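Local coordinates for protein VESB protease (Vibrio cholerae, PDB 4LK4) that probably cleaves peptide bonds as a secreted, trypsin-like serine endopeptidase of the S1 family, its protease domain joined to an Ig-like domain, at residues I241-N246 with D328-F333. The protein carries 1 engineered substitution. Residues are numbered along the deposited sequence; the frame is centred on the assembly and turned at random.
Sequences ITKHTN and DFELIF
Lys243 and Glu330 make the whole of this contact, a long salt bridge in which NZ of Lys243 stands 3.9 Å from OE2 of Glu330. At that separation the attraction is mainly electrostatic. The backbones stay far apart, the closest CA atoms, those of Lys243 and Ile332, being 11.8 Å from each other, so a long side chain suits this place, with Glu330 covering the rest of the gap. CG of the lysine lies anti to the backbone N (chi1 162°) and every later torsion is also near 180°, which carries the ammonium group straight out from the helix. Glu330 leaves its strand at an angle to the lysine, and its chain is bent at chi2 (149°).

Thr343 ties the pair together, since its OG1 is hydrogen-bonded both to Lys243 NZ and to Glu330 OE2. The other carboxylate oxygen, OE1, forms a salt bridge with Arg341, which, helped by the long bridge to Lys243, would probably favour the ionised carboxylate.

Near its base the lysine chain lies against His244, with CG 3.5 Å above one face of the ring, displaced toward the rim. His244 ND1 is hydrogen-bonded to Trp240 O. Just beyond, as the chain leaves the helix, Thr245 OG1 donates to Ile241 O at 2.8 Å, from above the carbonyl plane; a hydroxyl on the beta carbon is close enough to the backbone to reach back to the last turn.

Helix 238-243, the C-terminal helix of the trypsin-like fold, packs Ile241 on Ile104 and Leu120. Phe329 and Leu331, on the other face of the strand from Glu330, pack against Tyr270 of strand 262-272. The salt bridge thus spans the surface between the two domains, reaching strand 324-335 beside its antiparallel neighbours 338-349 and 278-283.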
loop_
_atom_site.group_PDB
_atom_site.type_symbol
_atom_site.label_atom_id
_atom_site.label_comp_id
_atom_site.label_asym_id
_atom_site.label_seq_id
_atom_site.Cartn_x
_atom_site.Cartn_y
_atom_site.Cartn_z
ATOM N N ILE A 241 -0.650 8.203 -2.333
ATOM C CA ILE A 241 -0.019 7.955 -1.042
ATOM C C ILE A 241 -0.386 9.042 -0.048
ATOM O O ILE A 241 -0.724 8.762 1.080
ATOM C CB ILE A 241 1.520 7.872 -1.171
ATOM C CG1 ILE A 241 1.878 6.615 -1.959
ATOM C CG2 ILE A 241 2.194 7.823 0.204
ATOM C CD1 ILE A 241 3.249 6.639 -2.567
ATOM N N THR A 242 -0.305 10.287 -0.490
ATOM C CA THR A 242 -0.655 11.423 0.345
ATOM C C THR A 242 -2.083 11.291 0.824
ATOM O O THR A 242 -2.366 11.504 1.993
ATOM C CB THR A 242 -0.488 12.707 -0.449
ATOM O OG1 THR A 242 0.891 12.841 -0.773
ATOM C CG2 THR A 242 -0.984 13.932 0.336
ATOM N N LYS A 243 -2.969 10.910 -0.084
ATOM C CA LYS A 243 -4.385 10.764 0.240
ATOM C C LYS A 243 -4.628 9.680 1.291
ATOM O O LYS A 243 -5.553 9.814 2.092
ATOM C CB LYS A 243 -5.206 10.487 -1.023
ATOM C CG LYS A 243 -6.580 9.892 -0.732
ATOM C CD LYS A 243 -7.489 9.756 -1.952
ATOM C CE LYS A 243 -8.675 8.873 -1.601
ATOM N NZ LYS A 243 -9.753 8.933 -2.611
ATOM N N HIS A 244 -3.797 8.628 1.322
ATOM C CA HIS A 244 -4.002 7.546 2.278
ATOM C C HIS A 244 -3.045 7.556 3.468
ATOM O O HIS A 244 -2.983 6.587 4.208
ATOM C CB HIS A 244 -4.009 6.216 1.552
ATOM C CG HIS A 244 -5.167 6.071 0.622
ATOM N ND1 HIS A 244 -5.116 6.481 -0.694
ATOM C CD2 HIS A 244 -6.427 5.605 0.825
ATOM C CE1 HIS A 244 -6.301 6.295 -1.260
ATOM N NE2 HIS A 244 -7.109 5.753 -0.363
ATOM N N THR A 245 -2.335 8.664 3.681
ATOM C CA THR A 245 -1.490 8.844 4.871
ATOM C C THR A 245 -1.840 10.181 5.508
ATOM O O THR A 245 -0.979 10.907 6.012
ATOM C CB THR A 245 -0.007 8.845 4.481
ATOM O OG1 THR A 245 0.230 9.858 3.486
ATOM C CG2 THR A 245 0.436 7.464 3.940
ATOM N N ASN A 246 -3.135 10.495 5.489
ATOM C CA ASN A 246 -3.647 11.827 5.769
ATOM C C ASN A 246 -4.399 11.895 7.109
ATOM O O ASN A 246 -5.207 12.796 7.344
ATOM C CB ASN A 246 -4.567 12.199 4.606
ATOM C CG ASN A 246 -4.635 13.689 4.350
ATOM O OD1 ASN A 246 -3.930 14.484 4.968
ATOM N ND2 ASN A 246 -5.530 14.079 3.448
ATOM N N ASP A 328 -18.241 1.956 -5.256
ATOM C CA ASP A 328 -17.332 2.859 -4.586
ATOM C C ASP A 328 -18.010 4.157 -4.231
ATOM O O ASP A 328 -18.666 4.770 -5.060
ATOM C CB ASP A 328 -16.163 3.148 -5.518
ATOM C CG ASP A 328 -15.307 1.913 -5.757
ATOM O OD1 ASP A 328 -15.540 0.914 -5.041
ATOM O OD2 ASP A 328 -14.408 1.922 -6.627
ATOM N N PHE A 329 -17.851 4.577 -2.992
ATOM C CA PHE A 329 -18.398 5.849 -2.551
ATOM C C PHE A 329 -17.369 6.604 -1.715
ATOM O O PHE A 329 -16.477 6.019 -1.103
ATOM C CB PHE A 329 -19.685 5.639 -1.754
ATOM C CG PHE A 329 -19.512 4.730 -0.583
ATOM C CD1 PHE A 329 -19.605 3.363 -0.739
ATOM C CD2 PHE A 329 -19.223 5.244 0.666
ATOM C CE1 PHE A 329 -19.423 2.520 0.337
ATOM C CE2 PHE A 329 -19.052 4.416 1.748
ATOM C CZ PHE A 329 -19.144 3.045 1.584
ATOM N N GLU A 330 -17.549 7.908 -1.676
ATOM C CA GLU A 330 -16.572 8.837 -1.203
ATOM C C GLU A 330 -17.224 9.756 -0.179
ATOM O O GLU A 330 -18.299 10.329 -0.439
ATOM C CB GLU A 330 -16.115 9.650 -2.409
ATOM C CG GLU A 330 -14.851 10.450 -2.219
ATOM C CD GLU A 330 -14.058 10.604 -3.526
ATOM O OE1 GLU A 330 -14.141 11.688 -4.149
ATOM O OE2 GLU A 330 -13.360 9.636 -3.935
ATOM N N LEU A 331 -16.601 9.894 0.981
ATOM C CA LEU A 331 -17.015 10.920 1.925
ATOM C C LEU A 331 -15.955 12.007 1.903
ATOM O O LEU A 331 -14.776 11.711 1.966
ATOM C CB LEU A 331 -17.168 10.370 3.341
ATOM C CG LEU A 331 -18.443 9.619 3.724
ATOM C CD1 LEU A 331 -18.539 8.270 3.028
ATOM C CD2 LEU A 331 -18.447 9.425 5.237
ATOM N N ILE A 332 -16.399 13.259 1.841
ATOM C CA ILE A 332 -15.525 14.414 1.738
ATOM C C ILE A 332 -15.635 15.285 2.987
ATOM O O ILE A 332 -16.747 15.586 3.455
ATOM C CB ILE A 332 -15.950 15.287 0.563
ATOM C CG1 ILE A 332 -16.215 14.443 -0.680
ATOM C CG2 ILE A 332 -14.883 16.319 0.278
ATOM C CD1 ILE A 332 -16.943 15.209 -1.766
ATOM N N PHE A 333 -14.484 15.722 3.488
ATOM C CA PHE A 333 -14.415 16.540 4.690
ATOM C C PHE A 333 -13.579 17.750 4.433
ATOM O O PHE A 333 -12.597 17.665 3.717
ATOM C CB PHE A 333 -13.776 15.799 5.837
ATOM C CG PHE A 333 -14.423 14.493 6.144
ATOM C CD1 PHE A 333 -14.055 13.346 5.454
ATOM C CD2 PHE A 333 -15.385 14.401 7.135
ATOM C CE1 PHE A 333 -14.640 12.130 5.745
ATOM C CE2 PHE A 333 -15.975 13.182 7.432
ATOM C CZ PHE A 333 -15.595 12.043 6.736
#